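Local coordinates for protein leucyl TRNA synthase (Plasmodium falciparum, PDB 5FO4) that probably forms the editing (CP1) domain of a leucyl-tRNA synthetase, where the ester bond of mischarged tRNA is thought to be hydrolysed, at residues 26-31 against 214-219; 124-129 against 250-255; 154-159 against 196-201. The protein carries 2 engineered substitutions. One frame throughout, in Å; residues are numbered along the deposited sequence.

Contact 1: 26-31 against 214-219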
loop_
_atom_site.group_PDB
_atom_site.type_symbol
_atom_site.label_atom_id
_atom_site.label_comp_id
_atom_site.label_asym_id
_atom_site.label_seq_id
_atom_site.Cartn_x
_atom_site.Cartn_y
_atom_site.Cartn_z
ATOM N N MET A 26 -10.251 -7.808 15.302
ATOM C CA MET A 26 -11.294 -8.185 16.264
ATOM C C MET A 26 -11.587 -7.016 17.217
ATOM O O MET A 26 -12.715 -6.799 17.612
ATOM C CB MET A 26 -10.957 -9.451 17.038
ATOM C CG MET A 26 -11.032 -10.745 16.224
ATOM S SD MET A 26 -12.547 -11.010 15.248
ATOM C CE MET A 26 -13.856 -10.876 16.448
ATOM N N ASN A 27 -10.579 -6.220 17.492
ATOM C CA ASN A 27 -10.789 -4.964 18.206
ATOM C C ASN A 27 -11.732 -4.040 17.429
ATOM O O ASN A 27 -12.661 -3.439 18.019
ATOM C CB ASN A 27 -9.456 -4.244 18.465
ATOM C CG ASN A 27 -8.685 -4.835 19.649
ATOM O OD1 ASN A 27 -9.257 -5.424 20.562
ATOM N ND2 ASN A 27 -7.395 -4.626 19.662
ATOM N N SER A 28 -11.567 -3.982 16.116
ATOM C CA SER A 28 -12.491 -3.173 15.323
ATOM C C SER A 28 -13.886 -3.748 15.301
ATOM O O SER A 28 -14.824 -2.961 15.288
ATOM C CB SER A 28 -12.025 -2.967 13.898
ATOM O OG SER A 28 -10.735 -2.430 13.968
ATOM N N ILE A 29 -14.019 -5.073 15.206
ATOM C CA ILE A 29 -15.351 -5.701 15.227
ATOM C C ILE A 29 -16.066 -5.311 16.538
ATOM O O ILE A 29 -17.224 -4.839 16.542
ATOM C CB ILE A 29 -15.277 -7.238 15.076
ATOM C CG1 ILE A 29 -14.788 -7.650 13.670
ATOM C CG2 ILE A 29 -16.609 -7.903 15.426
ATOM C CD1 ILE A 29 -15.652 -7.195 12.532
ATOM N N ARG A 30 -15.365 -5.511 17.641
ATOM C CA ARG A 30 -15.910 -5.224 18.928
ATOM C C ARG A 30 -16.249 -3.723 19.120
ATOM O O ARG A 30 -17.297 -3.372 19.697
ATOM C CB ARG A 30 -14.969 -5.696 20.044
ATOM C CG ARG A 30 -15.145 -7.156 20.449
ATOM C CD ARG A 30 -14.403 -7.478 21.749
ATOM N NE ARG A 30 -12.980 -7.263 21.570
ATOM C CZ ARG A 30 -12.108 -8.131 21.030
ATOM N NH1 ARG A 30 -12.443 -9.380 20.709
ATOM N NH2 ARG A 30 -10.842 -7.743 20.855
ATOM N N SER A 31 -15.412 -2.834 18.638
ATOM C CA SER A 31 -15.772 -1.419 18.773
ATOM C C SER A 31 -16.943 -1.040 17.866
ATOM O O SER A 31 -17.756 -0.229 18.268
ATOM C CB SER A 31 -14.584 -0.487 18.564
ATOM O OG SER A 31 -14.236 -0.482 17.217
ATOM N N ILE A 214 -17.714 -6.441 2.576
ATOM C CA ILE A 214 -16.809 -5.668 3.412
ATOM C C ILE A 214 -16.647 -6.412 4.694
ATOM O O ILE A 214 -17.600 -6.584 5.405
ATOM C CB ILE A 214 -17.372 -4.270 3.785
ATOM C CG1 ILE A 214 -17.542 -3.410 2.538
ATOM C CG2 ILE A 214 -16.477 -3.591 4.827
ATOM C CD1 ILE A 214 -16.273 -3.177 1.769
ATOM N N LEU A 215 -15.429 -6.822 4.995
ATOM C CA LEU A 215 -15.120 -7.548 6.261
ATOM C C LEU A 215 -14.960 -6.655 7.444
ATOM O O LEU A 215 -15.197 -7.075 8.614
ATOM C CB LEU A 215 -13.800 -8.357 6.074
ATOM C CG LEU A 215 -13.757 -9.322 4.879
ATOM C CD1 LEU A 215 -12.459 -10.119 4.839
ATOM C CD2 LEU A 215 -14.962 -10.228 4.967
ATOM N N ASN A 216 -14.425 -5.460 7.179
ATOM C CA ASN A 216 -14.161 -4.496 8.199
ATOM C C ASN A 216 -13.833 -3.162 7.496
ATOM O O ASN A 216 -13.630 -3.105 6.287
ATOM C CB ASN A 216 -13.019 -4.952 9.123
ATOM C CG ASN A 216 -13.288 -4.684 10.607
ATOM O OD1 ASN A 216 -13.977 -3.751 10.972
ATOM N ND2 ASN A 216 -12.700 -5.517 11.472
ATOM N N LYS A 217 -13.921 -2.098 8.280
ATOM C CA LYS A 217 -13.550 -0.745 7.901
ATOM C C LYS A 217 -12.746 -0.242 9.062
ATOM O O LYS A 217 -13.253 -0.173 10.167
ATOM C CB LYS A 217 -14.799 0.118 7.665
ATOM C CG LYS A 217 -14.537 1.521 7.156
ATOM C CD LYS A 217 -15.834 2.339 7.017
ATOM C CE LYS A 217 -16.230 2.996 8.324
ATOM N NZ LYS A 217 -17.523 3.718 8.203
ATOM N N ILE A 218 -11.457 0.060 8.846
ATOM C CA ILE A 218 -10.560 0.383 9.974
ATOM C C ILE A 218 -9.796 1.680 9.695
ATOM O O ILE A 218 -9.296 1.909 8.571
ATOM C CB ILE A 218 -9.596 -0.795 10.263
ATOM C CG1 ILE A 218 -10.391 -2.091 10.612
ATOM C CG2 ILE A 218 -8.571 -0.449 11.330
ATOM C CD1 ILE A 218 -9.517 -3.325 10.865
ATOM N N LYS A 219 -9.685 2.509 10.732
ATOM C CA LYS A 219 -9.010 3.779 10.629
ATOM C C LYS A 219 -7.492 3.506 10.464
ATOM O O LYS A 219 -6.949 2.633 11.130
ATOM C CB LYS A 219 -9.342 4.673 11.824
ATOM C CG LYS A 219 -9.284 6.143 11.466
ATOM C CD LYS A 219 -9.486 7.067 12.668
ATOM C CE LYS A 219 -8.432 8.174 12.681
ATOM N NZ LYS A 219 -8.823 9.322 13.543
#

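Contact 2: 124-129 against 250-255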
loop_
_atom_site.group_PDB
_atom_site.type_symbol
_atom_site.label_atom_id
_atom_site.label_comp_id
_atom_site.label_asym_id
_atom_site.label_seq_id
_atom_site.Cartn_x
_atom_site.Cartn_y
_atom_site.Cartn_z
ATOM N N LEU A 124 -2.892 -3.005 -0.704
ATOM C CA LEU A 124 -2.654 -2.682 -2.089
ATOM C C LEU A 124 -1.980 -1.306 -2.258
ATOM O O LEU A 124 -2.636 -0.279 -2.210
ATOM C CB LEU A 124 -3.979 -2.769 -2.845
ATOM C CG LEU A 124 -4.501 -4.208 -3.125
ATOM C CD1 LEU A 124 -5.909 -4.113 -3.677
ATOM C CD2 LEU A 124 -3.646 -5.009 -4.101
ATOM N N GLY A 125 -0.656 -1.315 -2.461
ATOM C CA GLY A 125 0.150 -0.104 -2.530
ATOM C C GLY A 125 0.179 0.398 -3.943
ATOM O O GLY A 125 0.339 -0.390 -4.844
ATOM N N SER A 126 -0.069 1.678 -4.138
ATOM C CA SER A 126 -0.147 2.263 -5.468
ATOM C C SER A 126 1.139 3.039 -5.828
ATOM O O SER A 126 1.615 3.831 -5.022
ATOM C CB SER A 126 -1.346 3.177 -5.469
ATOM O OG SER A 126 -1.553 3.813 -6.719
ATOM N N THR A 127 1.732 2.805 -6.992
ATOM C CA THR A 127 2.954 3.562 -7.378
ATOM C C THR A 127 2.868 3.927 -8.817
ATOM O O THR A 127 2.289 3.163 -9.598
ATOM C CB THR A 127 4.264 2.764 -7.130
ATOM O OG1 THR A 127 5.401 3.589 -7.393
ATOM C CG2 THR A 127 4.417 1.574 -8.049
ATOM N N LEU A 128 3.422 5.086 -9.190
ATOM C CA LEU A 128 3.655 5.414 -10.605
ATOM C C LEU A 128 5.112 5.154 -10.945
ATOM O O LEU A 128 5.527 5.405 -12.061
ATOM C CB LEU A 128 3.311 6.873 -10.906
ATOM C CG LEU A 128 1.845 7.273 -10.665
ATOM C CD1 LEU A 128 1.755 8.772 -10.657
ATOM C CD2 LEU A 128 0.937 6.663 -11.713
ATOM N N LYS A 129 5.891 4.595 -10.004
ATOM C CA LYS A 129 7.314 4.335 -10.270
ATOM C C LYS A 129 7.679 2.909 -9.823
ATOM O O LYS A 129 8.481 2.718 -8.939
ATOM C CB LYS A 129 8.214 5.305 -9.490
ATOM C CG LYS A 129 7.917 6.789 -9.588
ATOM C CD LYS A 129 9.139 7.597 -9.128
ATOM C CE LYS A 129 8.770 8.932 -8.541
ATOM N NZ LYS A 129 9.961 9.653 -7.986
ATOM N N ILE A 250 -7.504 9.320 -4.718
ATOM C CA ILE A 250 -6.552 8.818 -5.698
ATOM C C ILE A 250 -6.184 7.361 -5.403
ATOM O O ILE A 250 -5.717 7.039 -4.309
ATOM C CB ILE A 250 -5.246 9.641 -5.694
ATOM C CG1 ILE A 250 -5.494 11.144 -5.902
ATOM C CG2 ILE A 250 -4.270 9.080 -6.720
ATOM C CD1 ILE A 250 -6.184 11.477 -7.200
ATOM N N SER A 251 -6.362 6.484 -6.384
ATOM C CA SER A 251 -6.018 5.050 -6.237
ATOM C C SER A 251 -6.490 4.388 -4.902
ATOM O O SER A 251 -7.624 4.617 -4.454
ATOM C CB SER A 251 -4.508 4.887 -6.519
ATOM O OG SER A 251 -4.132 3.523 -6.671
ATOM N N THR A 252 -5.631 3.563 -4.289
ATOM C CA THR A 252 -5.932 2.773 -3.098
ATOM C C THR A 252 -5.634 3.491 -1.778
ATOM O O THR A 252 -6.044 3.017 -0.769
ATOM C CB THR A 252 -5.086 1.501 -3.141
ATOM O OG1 THR A 252 -3.720 1.903 -3.292
ATOM C CG2 THR A 252 -5.496 0.658 -4.375
ATOM N N GLY A 253 -4.960 4.655 -1.807
ATOM C CA GLY A 253 -4.619 5.382 -0.573
ATOM C C GLY A 253 -3.579 4.754 0.310
ATOM O O GLY A 253 -3.425 5.125 1.506
ATOM N N ILE A 254 -2.809 3.852 -0.288
ATOM C CA ILE A 254 -1.641 3.253 0.320
ATOM C C ILE A 254 -0.453 3.383 -0.656
ATOM O O ILE A 254 -0.524 3.062 -1.864
ATOM C CB ILE A 254 -1.931 1.744 0.563
ATOM C CG1 ILE A 254 -3.048 1.574 1.579
ATOM C CG2 ILE A 254 -0.662 0.989 0.973
ATOM C CD1 ILE A 254 -3.837 0.298 1.356
ATOM N N VAL A 255 0.655 3.839 -0.129
ATOM C CA VAL A 255 1.786 4.243 -0.934
ATOM C C VAL A 255 3.055 3.571 -0.399
ATOM O O VAL A 255 3.351 3.702 0.797
ATOM C CB VAL A 255 1.974 5.773 -0.862
ATOM C CG1 VAL A 255 3.217 6.220 -1.619
ATOM C CG2 VAL A 255 0.752 6.467 -1.456
#

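Contact 3: 154-159 against 196-201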
loop_
_atom_site.group_PDB
_atom_site.type_symbol
_atom_site.label_atom_id
_atom_site.label_comp_id
_atom_site.label_asym_id
_atom_site.label_seq_id
_atom_site.Cartn_x
_atom_site.Cartn_y
_atom_site.Cartn_z
ATOM N N ASP A 154 -6.196 -13.349 -6.807
ATOM C CA ASP A 154 -4.774 -13.197 -6.958
ATOM C C ASP A 154 -4.395 -12.739 -8.360
ATOM O O ASP A 154 -3.291 -12.256 -8.554
ATOM C CB ASP A 154 -4.091 -14.503 -6.587
ATOM C CG ASP A 154 -2.626 -14.318 -6.235
ATOM O OD1 ASP A 154 -2.297 -13.772 -5.124
ATOM O OD2 ASP A 154 -1.815 -14.732 -7.105
ATOM N N LYS A 155 -5.304 -12.938 -9.321
ATOM C CA LYS A 155 -5.199 -12.446 -10.710
ATOM C C LYS A 155 -6.422 -11.669 -11.129
ATOM O O LYS A 155 -7.533 -12.103 -10.864
ATOM C CB LYS A 155 -5.088 -13.619 -11.675
ATOM C CG LYS A 155 -3.702 -14.204 -11.719
ATOM C CD LYS A 155 -3.711 -15.704 -11.926
ATOM C CE LYS A 155 -3.943 -16.105 -13.356
ATOM N NZ LYS A 155 -3.639 -17.556 -13.464
ATOM N N GLN A 156 -6.200 -10.517 -11.763
ATOM C CA GLN A 156 -7.227 -9.716 -12.455
ATOM C C GLN A 156 -7.597 -10.282 -13.808
ATOM O O GLN A 156 -7.018 -11.272 -14.238
ATOM C CB GLN A 156 -6.735 -8.259 -12.635
ATOM C CG GLN A 156 -5.581 -8.040 -13.621
ATOM C CD GLN A 156 -4.982 -6.640 -13.540
ATOM O OE1 GLN A 156 -3.754 -6.460 -13.332
ATOM N NE2 GLN A 156 -5.835 -5.635 -13.695
ATOM N N ASN A 157 -8.578 -9.642 -14.458
ATOM C CA ASN A 157 -9.042 -10.003 -15.824
ATOM C C ASN A 157 -7.938 -9.901 -16.876
ATOM O O ASN A 157 -7.823 -10.776 -17.739
ATOM C CB ASN A 157 -10.221 -9.121 -16.261
ATOM C CG ASN A 157 -11.445 -9.308 -15.391
ATOM O OD1 ASN A 157 -11.640 -10.370 -14.784
ATOM N ND2 ASN A 157 -12.273 -8.266 -15.305
ATOM N N LEU A 158 -7.143 -8.830 -16.799
ATOM C CA LEU A 158 -5.943 -8.649 -17.648
ATOM C C LEU A 158 -4.959 -9.844 -17.696
ATOM O O LEU A 158 -4.264 -10.012 -18.698
ATOM C CB LEU A 158 -5.182 -7.356 -17.274
ATOM C CG LEU A 158 -5.381 -6.091 -18.123
ATOM C CD1 LEU A 158 -6.830 -5.614 -18.239
ATOM C CD2 LEU A 158 -4.498 -4.998 -17.539
ATOM N N HIS A 159 -4.882 -10.656 -16.635
ATOM C CA HIS A 159 -4.069 -11.887 -16.674
ATOM C C HIS A 159 -4.720 -12.948 -17.564
ATOM O O HIS A 159 -4.085 -13.931 -17.931
ATOM C CB HIS A 159 -3.843 -12.464 -15.276
ATOM C CG HIS A 159 -2.978 -11.617 -14.395
ATOM N ND1 HIS A 159 -3.504 -10.798 -13.424
ATOM C CD2 HIS A 159 -1.634 -11.480 -14.312
ATOM C CE1 HIS A 159 -2.529 -10.180 -12.782
ATOM N NE2 HIS A 159 -1.381 -10.578 -13.301
ATOM N N GLN A 196 -12.106 -4.021 -12.731
ATOM C CA GLN A 196 -10.896 -4.633 -13.277
ATOM C C GLN A 196 -10.705 -6.125 -12.955
ATOM O O GLN A 196 -9.701 -6.713 -13.356
ATOM C CB GLN A 196 -9.654 -3.800 -12.870
ATOM C CG GLN A 196 -9.472 -2.602 -13.797
ATOM C CD GLN A 196 -8.784 -1.405 -13.183
ATOM O OE1 GLN A 196 -7.727 -1.037 -13.645
ATOM N NE2 GLN A 196 -9.390 -0.775 -12.167
ATOM N N GLY A 197 -11.635 -6.741 -12.243
ATOM C CA GLY A 197 -11.513 -8.188 -11.930
ATOM C C GLY A 197 -10.634 -8.588 -10.747
ATOM O O GLY A 197 -10.310 -9.753 -10.556
ATOM N N ILE A 198 -10.284 -7.632 -9.919
ATOM C CA ILE A 198 -9.409 -7.879 -8.788
ATOM C C ILE A 198 -10.254 -8.298 -7.596
ATOM O O ILE A 198 -9.813 -9.168 -6.831
ATOM C CB ILE A 198 -8.530 -6.633 -8.468
ATOM C CG1 ILE A 198 -7.539 -6.405 -9.604
ATOM C CG2 ILE A 198 -7.728 -6.843 -7.164
ATOM C CD1 ILE A 198 -6.823 -5.038 -9.642
ATOM N N ILE A 199 -11.421 -7.675 -7.386
ATOM C CA ILE A 199 -12.345 -8.134 -6.350
ATOM C C ILE A 199 -13.703 -8.489 -6.997
ATOM O O ILE A 199 -13.998 -7.982 -8.056
ATOM C CB ILE A 199 -12.548 -7.089 -5.205
ATOM C CG1 ILE A 199 -13.355 -5.878 -5.630
ATOM C CG2 ILE A 199 -11.194 -6.649 -4.636
ATOM C CD1 ILE A 199 -13.719 -4.957 -4.478
ATOM N N PRO A 200 -14.515 -9.343 -6.342
ATOM C CA PRO A 200 -15.857 -9.644 -6.822
ATOM C C PRO A 200 -16.855 -8.688 -6.243
ATOM O O PRO A 200 -16.521 -7.880 -5.370
ATOM C CB PRO A 200 -16.126 -11.052 -6.245
ATOM C CG PRO A 200 -15.404 -11.062 -4.965
ATOM C CD PRO A 200 -14.162 -10.211 -5.205
ATOM N N LEU A 201 -18.085 -8.818 -6.712
ATOM C CA LEU A 201 -19.236 -8.111 -6.150
ATOM C C LEU A 201 -20.166 -9.132 -5.541
ATOM O O LEU A 201 -20.188 -10.272 -5.999
ATOM C CB LEU A 201 -19.959 -7.346 -7.281
ATOM C CG LEU A 201 -19.188 -6.240 -7.990
ATOM C CD1 LEU A 201 -19.878 -5.824 -9.275
ATOM C CD2 LEU A 201 -19.043 -5.054 -7.048
#

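Contact 1: 26-31 against 214-219
The helix that carries Ser28 and Ile29 crosses the strand that carries Asn216 and Ile218. The local axes of 26-31 and 214-219 run almost at right angles, 91°, and approach to 8.8 Å. The nearest CA pair is Ser28 and Ile218, 6.7 Å apart. Each segment offers few residues at such a crossing, and the shared surface is small, 181 Å².

No hydrogen bond joins the two segments. Ser28 is the central residue on the helix side. Its OG lies 3.4 Å from CG1 of Ile218, and CD1 of the same isoleucine is also close. That hydroxyl is not bonded to the strand: it bonds back to the carbonyl of Ile24, in the preceding helical turn. The CB of Ser28 meets the outer end of the Asn216 amide obliquely, midway between OD1 and ND2 of Asn216, both 3.6 Å from it.

Strand 214-219 pairs antiparallel with 146-152 in the large mixed sheet. Helix 18-35, which follows strand 7-15, packs across strand 214-219 of this sheet, within the probable editing (CP1) domain.

Ile29 crosses Asn216 at a slant. With CG1 beside its backbone N (chi1 -68°), its CD1 extends to within 3.6 Å of Asn216 ND2 and 3.9 Å of Leu215 O. Phe95 and Trp110 also touch this isoleucine.

The amide of Asn216 is buried. Its ND2 makes a weak hydrogen bond to the carbonyl of Phe25, just before 26-31 on the same helix. Its OD1 accepts the backbone N of Lys217 at 3.2 Å.

Contact 2: 124-129 against 250-255
The peptide carbonyl of Leu124 receives Thr252 OG1 at 2.7 Å from Leu124 O, with the hydroxyl tilted 25° from the carbonyl plane. Thr252 CB and Ile254 CB also crowd this oxygen. The other flat group is the carbonyl of Ile254. Its oxygen takes a nearly straight bond from Ser126 N, 2.7 Å, and a CA-H...O contact from Gly125 CA, 3.3 Å.

Ser126 OG and Ser251 OG meet at 2.6 Å, and either may be the donor. Each hydroxyl is anti to its own backbone N (chi1 -179° and -168°), which places the two OG atoms facing across the gap. Ser251 and Thr252 are the middle residues of a type II' turn from Ile250 to Gly253.

The segment sequences, Gly-Ser-Thr-Leu-Lys and Ser-Thr-Gly, are consistent with the threonine-rich region and the glycine-threonine-glycine loop that border the editing pocket in related synthetases. The contact is buried. The three hydroxyls and the carbonyls of Leu124 and Ile254 find partners across it, while Ser251 O bonds to Asn188 and weakly to Ser186. Directional bonds thus fix how turn and strand sit, beside the apolar contacts of Leu124 and Ile254.

Contact 3: 154-159 against 196-201
Gln156 meets the end of a helix through its CB, which lies 3.4 Å from Gln196 O and 3.6 Å from Ile198 CG1. CG then rises between the backbone N and the carbonyl carbon (chi1 69°), and the chain runs on extended. At the tip, NE2 remains 4.0 Å from Gln196 O, too far to bond, and makes its hydrogen bond elsewhere. OE1 accepts the backbone N of Leu371, on strand 369-373. Phe370 of that strand touches both Gln156 and Ile198.

The neighbouring Asn157 gives its backbone N to Gln196 O, a weak bond of 3.3 Å. Gly197 CA lies above the plane of the Asn157 side-chain amide, displaced toward the outer end between OD1 and ND2. CG, OD1 and ND2 are all about equally far from it, with ND2 at 3.5 Å. Asn157 ND2 and Gly197 N are both donors and do not pair.

Gly197 ends helix 190-195 with a Schellman motif. Its phi is positive, 82°, and it has no CB where the Asn157 amide approaches. On the other segment, Gln156 to His159 form a type I turn. Gln196 turns its own amide elsewhere, to Asn192 O and to the backbone N of Ser373.

The bond between the loops is weak, so close van der Waals contact does much of the joining. Firmer polar ties run from both glutamines to backbone N-H groups of strand 369-373, which probably fixes the two loops relative to it.

The six segments come in the order 26-31, 124-129, 154-159, 196-201, 214-219, 250-255. Contacts 1 and 2 alternate along the chain, while contact 3 is nested inside the loops closed by both. None touches another. The centres of contacts 1 and 2 lie about 22 Å apart. Contact 3 has its centre about 25 Å from that of contact 1 and about 17 Å from that of contact 2. Contacts 1 and 2 both reach the large mixed sheet, through strands 214-219, 120-127 and 254-257. The centre of contact 2 is about 6 Å from the centre of the chain. Contacts 1 and 3 lie in outer parts of the same probable editing domain.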